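Local coordinates for DPS family dna-binding stress response protein (Thermosynechococcus elongatus, PDB 2C41) that binds and oxidises iron as an antioxidant Dps protein, a twelve-subunit member of the ferritin-like family that probably also binds DNA, at the interface of chains A and B and the interface of chains A and C. Numbering follows the deposited sequence. Chains: chain A/B/C, DPS family dna-binding stress response protein.

Contact 1: the interface of chains A and B. Residues chain A 40, 44, 95-96, 99, 149-150; chain B 156-157.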
ATOM      1  N   LEU A  40      25.905  20.773  -6.952  1.00 13.73           N
ATOM      2  CA  LEU A  40      24.907  20.449  -5.933  1.00 13.49           C
ATOM      3  C   LEU A  40      23.526  20.246  -6.555  1.00 13.40           C
ATOM      4  O   LEU A  40      22.523  20.197  -5.838  1.00 13.58           O
ATOM      5  CB  LEU A  40      24.842  21.553  -4.858  1.00 13.54           C
ATOM      6  CG  LEU A  40      26.184  22.061  -4.319  1.00 13.92           C
ATOM      7  CD1 LEU A  40      26.003  23.241  -3.368  1.00 14.87           C
ATOM      8  CD2 LEU A  40      27.020  20.954  -3.653  1.00 14.18           C
ATOM      9  N   LEU A  44      19.919  20.146  -4.445  1.00 13.30           N
ATOM     10  CA  LEU A  44      19.157  21.404  -4.426  1.00 13.87           C
ATOM     11  C   LEU A  44      17.867  21.360  -5.231  1.00 13.50           C
ATOM     12  O   LEU A  44      16.855  21.911  -4.796  1.00 13.37           O
ATOM     13  CB  LEU A  44      20.025  22.578  -4.871  1.00 14.63           C
ATOM     14  CG  LEU A  44      21.022  23.000  -3.794  1.00 16.18           C
ATOM     15  CD1 LEU A  44      22.034  23.937  -4.373  1.00 19.52           C
ATOM     16  CD2 LEU A  44      20.293  23.638  -2.627  1.00 19.77           C
ATOM     17  N   VAL A  95      22.855  30.367  -7.376  1.00 15.25           N
ATOM     18  CA  VAL A  95      22.224  29.513  -6.360  1.00 15.34           C
ATOM     19  C   VAL A  95      22.277  30.168  -4.982  1.00 15.25           C
ATOM     20  O   VAL A  95      21.277  30.158  -4.256  1.00 14.85           O
ATOM     21  CB  VAL A  95      22.819  28.082  -6.328  1.00 15.62           C
ATOM     22  CG1 VAL A  95      22.110  27.251  -5.273  1.00 16.22           C
ATOM     23  CG2 VAL A  95      22.680  27.422  -7.703  1.00 15.63           C
ATOM     24  N   LYS A  96      23.432  30.740  -4.622  1.00 15.00           N
ATOM     25  CA  LYS A  96      23.554  31.472  -3.357  1.00 15.10           C
ATOM     26  C   LYS A  96      22.483  32.563  -3.245  1.00 15.01           C
ATOM     27  O   LYS A  96      21.825  32.691  -2.216  1.00 14.85           O
ATOM     28  CB  LYS A  96      24.948  32.088  -3.211  1.00 15.17           C
ATOM     29  CG  LYS A  96      25.160  32.838  -1.901  1.00 16.39           C
ATOM     30  CD  LYS A  96      26.606  33.265  -1.749  1.00 19.99           C
ATOM     31  CE  LYS A  96      26.796  34.074  -0.470  1.00 22.42           C
ATOM     32  NZ  LYS A  96      28.187  34.575  -0.352  1.00 25.06           N
ATOM     33  N   ILE A  99      18.968  31.139  -2.595  1.00 14.02           N
ATOM     34  CA  ILE A  99      18.852  30.743  -1.200  1.00 14.05           C
ATOM     35  C   ILE A  99      18.678  31.961  -0.277  1.00 14.44           C
ATOM     36  O   ILE A  99      17.811  31.956   0.604  1.00 14.10           O
ATOM     37  CB  ILE A  99      20.038  29.840  -0.782  1.00 14.07           C
ATOM     38  CG1 ILE A  99      19.942  28.481  -1.516  1.00 13.24           C
ATOM     39  CG2 ILE A  99      20.061  29.654   0.740  1.00 14.36           C
ATOM     40  CD1 ILE A  99      21.174  27.591  -1.394  1.00 13.50           C
ATOM     41  N   PHE A 149      22.792  25.925   4.227  1.00 14.63           N
ATOM     42  CA  PHE A 149      23.504  25.924   2.941  1.00 15.03           C
ATOM     43  C   PHE A 149      24.474  27.097   2.783  1.00 15.46           C
ATOM     44  O   PHE A 149      25.415  27.023   1.996  1.00 15.52           O
ATOM     45  CB  PHE A 149      22.516  25.915   1.777  1.00 14.95           C
ATOM     46  CG  PHE A 149      21.992  24.548   1.445  1.00 15.76           C
ATOM     47  CD1 PHE A 149      20.886  24.035   2.108  1.00 15.70           C
ATOM     48  CD2 PHE A 149      22.620  23.766   0.484  1.00 15.51           C
ATOM     49  CE1 PHE A 149      20.398  22.776   1.798  1.00 16.13           C
ATOM     50  CE2 PHE A 149      22.145  22.503   0.172  1.00 16.03           C
ATOM     51  CZ  PHE A 149      21.040  22.005   0.822  1.00 15.53           C
ATOM     52  N   LEU A 150      24.223  28.167   3.536  1.00 15.70           N
ATOM     53  CA  LEU A 150      25.032  29.388   3.491  1.00 16.72           C
ATOM     54  C   LEU A 150      26.198  29.383   4.484  1.00 16.97           C
ATOM     55  O   LEU A 150      27.053  30.277   4.442  1.00 17.02           O
ATOM     56  CB  LEU A 150      24.137  30.603   3.747  1.00 16.57           C
ATOM     57  CG  LEU A 150      23.549  31.407   2.581  1.00 18.67           C
ATOM     58  CD1 LEU A 150      23.408  30.658   1.275  1.00 16.81           C
ATOM     59  CD2 LEU A 150      22.247  32.072   3.006  1.00 18.13           C
TER
ATOM     60  N   LEU B 156      28.314  28.824  -4.143  1.00 18.56           N
ATOM     61  CA  LEU B 156      28.442  28.033  -2.924  1.00 18.66           C
ATOM     62  C   LEU B 156      29.684  27.136  -2.944  1.00 18.93           C
ATOM     63  O   LEU B 156      30.444  27.106  -1.978  1.00 18.85           O
ATOM     64  CB  LEU B 156      27.181  27.192  -2.683  1.00 18.79           C
ATOM     65  CG  LEU B 156      25.826  27.902  -2.519  1.00 18.81           C
ATOM     66  CD1 LEU B 156      24.692  26.872  -2.484  1.00 19.76           C
ATOM     67  CD2 LEU B 156      25.763  28.788  -1.270  1.00 19.18           C
ATOM     68  N   VAL B 157      29.877  26.401  -4.040  1.00 18.91           N
ATOM     69  CA  VAL B 157      31.001  25.460  -4.165  1.00 19.41           C
ATOM     70  C   VAL B 157      31.720  25.591  -5.504  1.00 19.96           C
ATOM     71  O   VAL B 157      32.710  24.892  -5.758  1.00 20.23           O
ATOM     72  CB  VAL B 157      30.552  23.976  -4.011  1.00 18.91           C
ATOM     73  CG1 VAL B 157      30.052  23.688  -2.595  1.00 18.69           C
ATOM     74  CG2 VAL B 157      29.496  23.607  -5.066  1.00 19.39           C
TER
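The C-terminal tail of one Dps subunit, running on from the last helix of its ferritin-like four-helix bundle, plugs a leucine into an apolar pocket of its neighbour. B:Leu156 is the plug, with 99 Å² of its surface hidden by chain A. Its CG stands anti to its own carbonyl carbon (chi1 -60°), and the two methyls part company in the pocket. B:Leu156 CD1 goes deeper, meeting A:Val95 CG1 at 3.8 Å and A:Ile99 CD1, which stands equally near; these two residues lie one turn apart on helix 95-122. A:Val95 is crossed at about a right angle, whereas A:Ile99 is met at a slant. B:Leu156 CD2 faces the other wall, 3.9 Å from A:Lys96 CB, at the root of an extended lysine chain, with A:Leu150 CD1 nearby. The carbonyl A:Phe149 O, at the end of helix 126-149, lies 3.7 Å from B:Leu156 CD2, a van der Waals neighbour. At the pocket mouth A:Leu40 does double duty: its CD1 lies 4.0 Å from B:Leu156 CD1, while its CG, branching toward the tail, meets B:Val157 CG2 tip to tip at 3.7 Å. Were A:Leu40 cut back to an alanine, a gap would probably open at this rim, leaving the B:Val157 methyl without its packing partner and one flank of the B:Leu156 side chain less supported.

Contact 2: the interface of chains A and B. Residues chain A 38-40; chain B 148, 151, 154, 157-158.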
ATOM      1  N   GLY A  38      25.022  23.595 -11.069  1.00 14.36           N
ATOM      2  CA  GLY A  38      26.297  23.348 -10.404  1.00 14.34           C
ATOM      3  C   GLY A  38      26.340  21.965  -9.776  1.00 14.29           C
ATOM      4  O   GLY A  38      25.371  21.205  -9.881  1.00 14.13           O
ATOM      5  N   PRO A  39      27.470  21.628  -9.124  1.00 14.53           N
ATOM      6  CA  PRO A  39      27.689  20.283  -8.570  1.00 14.48           C
ATOM      7  C   PRO A  39      26.720  19.849  -7.462  1.00 14.24           C
ATOM      8  O   PRO A  39      26.725  18.671  -7.087  1.00 14.62           O
ATOM      9  CB  PRO A  39      29.124  20.346  -8.026  1.00 14.72           C
ATOM     10  CG  PRO A  39      29.752  21.535  -8.691  1.00 15.19           C
ATOM     11  CD  PRO A  39      28.635  22.507  -8.919  1.00 14.40           C
ATOM     12  N   LEU A  40      25.905  20.773  -6.952  1.00 13.73           N
ATOM     13  CA  LEU A  40      24.907  20.449  -5.933  1.00 13.49           C
ATOM     14  C   LEU A  40      23.526  20.246  -6.555  1.00 13.40           C
ATOM     15  O   LEU A  40      22.523  20.197  -5.838  1.00 13.58           O
ATOM     16  CB  LEU A  40      24.842  21.553  -4.858  1.00 13.54           C
ATOM     17  CG  LEU A  40      26.184  22.061  -4.319  1.00 13.92           C
ATOM     18  CD1 LEU A  40      26.003  23.241  -3.368  1.00 14.87           C
ATOM     19  CD2 LEU A  40      27.020  20.954  -3.653  1.00 14.18           C
TER
ATOM     20  N   GLU B 148      23.977  19.989 -15.732  1.00 14.33           N
ATOM     21  CA  GLU B 148      23.902  20.905 -14.595  1.00 14.70           C
ATOM     22  C   GLU B 148      25.063  20.726 -13.606  1.00 14.58           C
ATOM     23  O   GLU B 148      25.598  21.705 -13.093  1.00 14.22           O
ATOM     24  CB  GLU B 148      22.545  20.793 -13.889  1.00 14.95           C
ATOM     25  CG  GLU B 148      21.349  21.257 -14.749  1.00 17.46           C
ATOM     26  CD  GLU B 148      21.543  22.656 -15.328  1.00 21.77           C
ATOM     27  OE1 GLU B 148      21.170  22.896 -16.509  1.00 22.01           O
ATOM     28  OE2 GLU B 148      22.087  23.517 -14.602  1.00 21.66           O
ATOM     29  N   ALA B 151      28.090  22.792 -14.593  1.00 17.15           N
ATOM     30  CA  ALA B 151      27.990  24.250 -14.551  1.00 17.60           C
ATOM     31  C   ALA B 151      28.789  24.803 -13.382  1.00 17.88           C
ATOM     32  O   ALA B 151      28.939  24.131 -12.354  1.00 18.09           O
ATOM     33  CB  ALA B 151      26.528  24.691 -14.458  1.00 17.48           C
ATOM     34  N   ASP B 154      27.959  28.776  -9.094  1.00 17.91           N
ATOM     35  CA  ASP B 154      26.770  28.683  -8.239  1.00 17.94           C
ATOM     36  C   ASP B 154      26.851  29.558  -6.975  1.00 18.01           C
ATOM     37  O   ASP B 154      25.826  29.855  -6.355  1.00 17.54           O
ATOM     38  CB  ASP B 154      26.403  27.217  -7.932  1.00 17.88           C
ATOM     39  CG  ASP B 154      27.476  26.480  -7.147  1.00 17.74           C
ATOM     40  OD1 ASP B 154      28.057  27.055  -6.205  1.00 18.23           O
ATOM     41  OD2 ASP B 154      27.729  25.303  -7.462  1.00 19.27           O
ATOM     42  N   VAL B 157      29.877  26.401  -4.040  1.00 18.91           N
ATOM     43  CA  VAL B 157      31.001  25.460  -4.165  1.00 19.41           C
ATOM     44  C   VAL B 157      31.720  25.591  -5.504  1.00 19.96           C
ATOM     45  O   VAL B 157      32.710  24.892  -5.758  1.00 20.23           O
ATOM     46  CB  VAL B 157      30.552  23.976  -4.011  1.00 18.91           C
ATOM     47  CG1 VAL B 157      30.052  23.688  -2.595  1.00 18.69           C
ATOM     48  CG2 VAL B 157      29.496  23.607  -5.066  1.00 19.39           C
ATOM     49  N   SER B 158      31.199  26.456  -6.371  1.00 20.44           N
ATOM     50  CA  SER B 158      31.774  26.662  -7.699  1.00 21.03           C
ATOM     51  C   SER B 158      31.578  28.097  -8.171  1.00 21.18           C
ATOM     52  O   SER B 158      30.870  28.911  -7.547  1.00 21.20           O
ATOM     53  CB  SER B 158      31.155  25.678  -8.705  1.00 20.92           C
ATOM     54  OG  SER B 158      29.801  26.006  -8.980  1.00 22.00           O
ATOM     55  OXT SER B 158      32.133  28.452  -9.216  1.00 21.46           O
TER
HETATM   56  O   HOH W   1      25.507  23.652  -7.220  1.00 13.64           O
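A:Gly38 N donates to B:Glu148 O, the main-chain carbonyl near the end of helix 126-149, over 2.8 Å; the bond is bent (135° at H), and the donor lies above the carbonyl plane. A:Gly38 has a positive phi of 97°, and A:Pro39 follows with its ring against the B tail. A:Pro39 CD sits 3.3 Å from B:Asp154 OD2 and faces B:Ser158 CB more distantly, while the ring and the B:Val157 side chain run antiparallel, side by side. The aspartate organises the tail behind this surface. Its CG lies between backbone N and carbonyl carbon (chi1 63°), turning the carboxylate back over the final residues. B:Asp154 OD1 takes B:Val157 N on its syn lone pair at 2.9 Å and B:Ser158 N from above the carboxylate plane, while the hydroxyl B:Ser158 OG donates to B:Asp154 OD2 at 2.7 Å from almost straight above. A water bridges to chain A, 2.8 Å from B:Asp154 OD2 and 2.9 Å from A:Leu40 N. With an alanine at B:Asp154, the last two amides would probably lose their shared acceptor, setting the chain end free to shift, and the water its mate. The site joins the turn between helices 7-35 and 41-68 of A to the end of the B bundle and its C-terminal tail.

Contact 3: the interface of chains A and B. Residues chain A 37, 94-96; chain B 153-154, 156.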
ATOM      1  N   TYR A  37      21.735  25.022 -10.436  1.00 15.22           N
ATOM      2  CA  TYR A  37      22.792  24.515 -11.301  1.00 14.87           C
ATOM      3  C   TYR A  37      24.041  24.264 -10.470  1.00 14.69           C
ATOM      4  O   TYR A  37      24.113  24.678  -9.310  1.00 14.87           O
ATOM      5  CB  TYR A  37      23.085  25.522 -12.423  1.00 15.05           C
ATOM      6  CG  TYR A  37      23.548  26.881 -11.933  1.00 15.46           C
ATOM      7  CD1 TYR A  37      24.912  27.186 -11.863  1.00 16.36           C
ATOM      8  CD2 TYR A  37      22.631  27.856 -11.544  1.00 15.48           C
ATOM      9  CE1 TYR A  37      25.355  28.425 -11.403  1.00 15.26           C
ATOM     10  CE2 TYR A  37      23.060  29.104 -11.080  1.00 16.13           C
ATOM     11  CZ  TYR A  37      24.418  29.381 -11.018  1.00 16.20           C
ATOM     12  OH  TYR A  37      24.853  30.604 -10.570  1.00 16.76           O
ATOM     13  N   THR A  94      22.309  33.556  -8.986  1.00 16.48           N
ATOM     14  CA  THR A  94      23.163  32.434  -8.614  1.00 15.72           C
ATOM     15  C   THR A  94      22.395  31.593  -7.603  1.00 15.52           C
ATOM     16  O   THR A  94      21.397  32.058  -7.033  1.00 14.64           O
ATOM     17  CB  THR A  94      24.490  32.890  -7.967  1.00 16.05           C
ATOM     18  OG1 THR A  94      24.218  33.444  -6.675  1.00 14.26           O
ATOM     19  CG2 THR A  94      25.208  33.912  -8.842  1.00 16.64           C
ATOM     20  N   VAL A  95      22.855  30.367  -7.376  1.00 15.25           N
ATOM     21  CA  VAL A  95      22.224  29.513  -6.360  1.00 15.34           C
ATOM     22  C   VAL A  95      22.277  30.168  -4.982  1.00 15.25           C
ATOM     23  O   VAL A  95      21.277  30.158  -4.256  1.00 14.85           O
ATOM     24  CB  VAL A  95      22.819  28.082  -6.328  1.00 15.62           C
ATOM     25  CG1 VAL A  95      22.110  27.251  -5.273  1.00 16.22           C
ATOM     26  CG2 VAL A  95      22.680  27.422  -7.703  1.00 15.63           C
ATOM     27  N   LYS A  96      23.432  30.740  -4.622  1.00 15.00           N
ATOM     28  CA  LYS A  96      23.554  31.472  -3.357  1.00 15.10           C
ATOM     29  C   LYS A  96      22.483  32.563  -3.245  1.00 15.01           C
ATOM     30  O   LYS A  96      21.825  32.691  -2.216  1.00 14.85           O
ATOM     31  CB  LYS A  96      24.948  32.088  -3.211  1.00 15.17           C
ATOM     32  CG  LYS A  96      25.160  32.838  -1.901  1.00 16.39           C
ATOM     33  CD  LYS A  96      26.606  33.265  -1.749  1.00 19.99           C
ATOM     34  CE  LYS A  96      26.796  34.074  -0.470  1.00 22.42           C
ATOM     35  NZ  LYS A  96      28.187  34.575  -0.352  1.00 25.06           N
TER
ATOM     36  N   GLY B 153      29.979  28.632 -11.024  1.00 18.20           N
ATOM     37  CA  GLY B 153      29.504  29.932 -10.573  1.00 18.43           C
ATOM     38  C   GLY B 153      28.206  29.888  -9.787  1.00 18.22           C
ATOM     39  O   GLY B 153      27.430  30.853  -9.810  1.00 17.96           O
ATOM     40  N   ASP B 154      27.959  28.776  -9.094  1.00 17.91           N
ATOM     41  CA  ASP B 154      26.770  28.683  -8.239  1.00 17.94           C
ATOM     42  C   ASP B 154      26.851  29.558  -6.975  1.00 18.01           C
ATOM     43  O   ASP B 154      25.826  29.855  -6.355  1.00 17.54           O
ATOM     44  CB  ASP B 154      26.403  27.217  -7.932  1.00 17.88           C
ATOM     45  CG  ASP B 154      27.476  26.480  -7.147  1.00 17.74           C
ATOM     46  OD1 ASP B 154      28.057  27.055  -6.205  1.00 18.23           O
ATOM     47  OD2 ASP B 154      27.729  25.303  -7.462  1.00 19.27           O
ATOM     48  N   LEU B 156      28.314  28.824  -4.143  1.00 18.56           N
ATOM     49  CA  LEU B 156      28.442  28.033  -2.924  1.00 18.66           C
ATOM     50  C   LEU B 156      29.684  27.136  -2.944  1.00 18.93           C
ATOM     51  O   LEU B 156      30.444  27.106  -1.978  1.00 18.85           O
ATOM     52  CB  LEU B 156      27.181  27.192  -2.683  1.00 18.79           C
ATOM     53  CG  LEU B 156      25.826  27.902  -2.519  1.00 18.81           C
ATOM     54  CD1 LEU B 156      24.692  26.872  -2.484  1.00 19.76           C
ATOM     55  CD2 LEU B 156      25.763  28.788  -1.270  1.00 19.18           C
TER
HETATM   56  O   HOH W   2      25.507  23.652  -7.220  1.00 13.64           O
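The loop after helix 7-35 and the start of helix 95-122 of chain A receive the C-terminal tail of chain B, a junction between two ferritin-like Dps bundles. At the helix start, A:Lys96 N donates to B:Asp154 O at 3.1 Å, approaching almost straight onto the carbonyl (C=O...N 175°). The foreign carbonyl thus caps the N-terminal turn, where the helix dipole would be expected to favour it. A:Val95 N is also near this oxygen, but its N-H points elsewhere. A:Tyr37 supplies a second bond: its phenol OH donates to B:Gly153 O over 2.7 Å from above the carbonyl plane, while that oxygen lies at the edge of the ring, in the ring's own plane. With chi1 near 60° the A:Tyr37 ring leans over its own backbone and toward the tail, bringing CE1 to 3.5 Å from B:Asp154 CA. On one ring face, offset toward the rim, lies A:Val95 CG2; the same methyl touches B:Asp154 CB at 3.7 Å. The aspartate turns back within its own tail, where B:Leu156 N meets B:Asp154 OD1 almost end-on at 2.7 Å. The water that B:Asp154 OD2 shares with A:Leu40 N also lies 2.7 Å from A:Tyr37 O, joining two A backbone groups to the carboxylate.

Contact 4: the interface of chains A and C. Residues chain A 67, 72-73, 75; chain C 31, 34-35.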
ATOM      1  N   LEU A  67     -13.147  31.231   3.000  1.00 14.90           N
ATOM      2  CA  LEU A  67     -14.509  30.741   2.743  1.00 15.59           C
ATOM      3  C   LEU A  67     -15.209  30.280   4.018  1.00 15.82           C
ATOM      4  O   LEU A  67     -16.407  30.512   4.196  1.00 15.37           O
ATOM      5  CB  LEU A  67     -14.505  29.564   1.761  1.00 16.20           C
ATOM      6  CG  LEU A  67     -14.309  29.728   0.249  1.00 18.39           C
ATOM      7  CD1 LEU A  67     -14.918  30.990  -0.319  1.00 18.50           C
ATOM      8  CD2 LEU A  67     -12.869  29.603  -0.131  1.00 20.38           C
ATOM      9  N   GLN A  72     -14.175  35.667   0.943  1.00 18.05           N
ATOM     10  CA  GLN A  72     -13.625  35.071  -0.263  1.00 18.34           C
ATOM     11  C   GLN A  72     -12.103  35.167  -0.290  1.00 17.60           C
ATOM     12  O   GLN A  72     -11.522  36.151   0.184  1.00 17.53           O
ATOM     13  CB  GLN A  72     -14.202  35.709  -1.514  1.00 18.62           C
ATOM     14  CG  GLN A  72     -15.617  35.287  -1.845  1.00 21.62           C
ATOM     15  CD  GLN A  72     -16.060  35.852  -3.177  1.00 24.80           C
ATOM     16  OE1 GLN A  72     -15.294  36.528  -3.865  1.00 27.57           O
ATOM     17  NE2 GLN A  72     -17.298  35.587  -3.547  1.00 25.69           N
ATOM     18  N   PRO A  73     -11.444  34.143  -0.862  1.00 17.05           N
ATOM     19  CA  PRO A  73      -9.996  34.218  -0.987  1.00 16.76           C
ATOM     20  C   PRO A  73      -9.613  35.118  -2.161  1.00 16.56           C
ATOM     21  O   PRO A  73     -10.490  35.564  -2.916  1.00 16.50           O
ATOM     22  CB  PRO A  73      -9.601  32.766  -1.284  1.00 16.81           C
ATOM     23  CG  PRO A  73     -10.778  32.211  -2.036  1.00 16.43           C
ATOM     24  CD  PRO A  73     -11.989  32.891  -1.429  1.00 16.97           C
ATOM     25  N   ALA A  75      -8.441  35.133  -5.780  1.00 16.06           N
ATOM     26  CA  ALA A  75      -8.777  34.098  -6.772  1.00 16.30           C
ATOM     27  C   ALA A  75      -8.429  34.479  -8.213  1.00 16.40           C
ATOM     28  O   ALA A  75      -8.061  33.618  -9.018  1.00 16.30           O
ATOM     29  CB  ALA A  75     -10.257  33.715  -6.664  1.00 16.47           C
TER
ATOM     30  N   LYS C  31      -9.631  29.017  -8.503  1.00 12.42           N
ATOM     31  CA  LYS C  31     -10.728  29.972  -8.325  1.00 12.45           C
ATOM     32  C   LYS C  31     -12.090  29.279  -8.379  1.00 12.45           C
ATOM     33  O   LYS C  31     -12.921  29.481  -7.490  1.00 12.13           O
ATOM     34  CB  LYS C  31     -10.664  31.102  -9.364  1.00 12.40           C
ATOM     35  CG  LYS C  31     -11.895  32.028  -9.301  1.00 13.22           C
ATOM     36  CD  LYS C  31     -11.731  33.245 -10.206  1.00 12.68           C
ATOM     37  CE  LYS C  31     -13.032  34.061 -10.294  1.00 12.48           C
ATOM     38  NZ  LYS C  31     -12.894  35.238 -11.205  1.00 14.76           N
ATOM     39  N   TRP C  34     -12.729  27.062  -5.369  1.00 12.84           N
ATOM     40  CA  TRP C  34     -13.041  27.800  -4.145  1.00 13.37           C
ATOM     41  C   TRP C  34     -14.385  28.521  -4.195  1.00 13.73           C
ATOM     42  O   TRP C  34     -15.089  28.594  -3.182  1.00 13.77           O
ATOM     43  CB  TRP C  34     -11.948  28.820  -3.810  1.00 13.26           C
ATOM     44  CG  TRP C  34     -10.609  28.234  -3.551  1.00 12.78           C
ATOM     45  CD1 TRP C  34     -10.328  27.063  -2.885  1.00 12.04           C
ATOM     46  CD2 TRP C  34      -9.351  28.791  -3.943  1.00 12.71           C
ATOM     47  NE1 TRP C  34      -8.965  26.860  -2.849  1.00 11.67           N
ATOM     48  CE2 TRP C  34      -8.343  27.902  -3.497  1.00 13.73           C
ATOM     49  CE3 TRP C  34      -8.974  29.959  -4.635  1.00 13.32           C
ATOM     50  CZ2 TRP C  34      -6.976  28.154  -3.700  1.00 13.03           C
ATOM     51  CZ3 TRP C  34      -7.622  30.202  -4.859  1.00 13.14           C
ATOM     52  CH2 TRP C  34      -6.634  29.305  -4.385  1.00 13.22           C
ATOM     53  N   LEU C  35     -14.734  29.049  -5.365  1.00 14.07           N
ATOM     54  CA  LEU C  35     -15.876  29.965  -5.469  1.00 14.84           C
ATOM     55  C   LEU C  35     -17.160  29.345  -6.011  1.00 15.24           C
ATOM     56  O   LEU C  35     -18.213  30.000  -6.041  1.00 14.98           O
ATOM     57  CB  LEU C  35     -15.504  31.211  -6.277  1.00 14.80           C
ATOM     58  CG  LEU C  35     -14.339  32.053  -5.747  1.00 15.77           C
ATOM     59  CD1 LEU C  35     -14.204  33.304  -6.595  1.00 17.03           C
ATOM     60  CD2 LEU C  35     -14.533  32.420  -4.276  1.00 17.74           C
TER
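A two-fold interface joins A and C, pairing subunits in the Dps dodecamer, so the same packing recurs with A and C in swapped roles; in Dps proteins the ferroxidase sites lie between two-fold mates, and this pairing is likely to help build them. In this half C:Leu35, at the end of helix 6-35, is the main insert, with 59 Å² hidden by chain A. A chi1 of -59° places CG opposite the carbonyl carbon and lets one methyl meet A:Gln72 and A:Pro73, the other A:Ala75. C:Leu35 CD2 lies 3.8 Å from A:Pro73 CD and also faces the A:Gln72 chain, which crosses at about a right angle. C:Leu35 CD1 turns to A:Ala75 CB, at 4.0 Å. A:Ala75 CB also packs on the C:Lys31 chain, 3.5 Å from C:Lys31 CG. Because C:Lys31 runs extended, CB, CG and CD all pass alongside A:Ala75. A:Pro73 CG comes from above one face of the C:Trp34 indole, displaced past the rim, 3.9 Å from C:Trp34 CE3. On the same side of the indole, toward its CB, A:Leu67 crosses C:Trp34 at about a right angle, and A:Leu67 CG rests 3.7 Å from C:Trp34 O. The site sets the last turn of helix 6-35 of C against the end of helix 41-68 of A and the loop that follows.

Contacts 1, 2 and 3 are facets of one junction, the centres of their C-alpha atoms 6 to 8 Å apart. Contacts 1 and 2 share A:Leu40 and B:Val157, contacts 1 and 3 share A:Val95, A:Lys96 and B:Leu156, and contacts 2 and 3 share B:Asp154, so apolar packing and polar bonds there act on the same short tail. Contact 4 lies 37 to 41 Å from these three, at another region of chain A and on a different partner. Each subunit thus uses separate surfaces for its two-fold mate and for a tail-donating neighbour, which is likely to help close the twelve subunits into a shell.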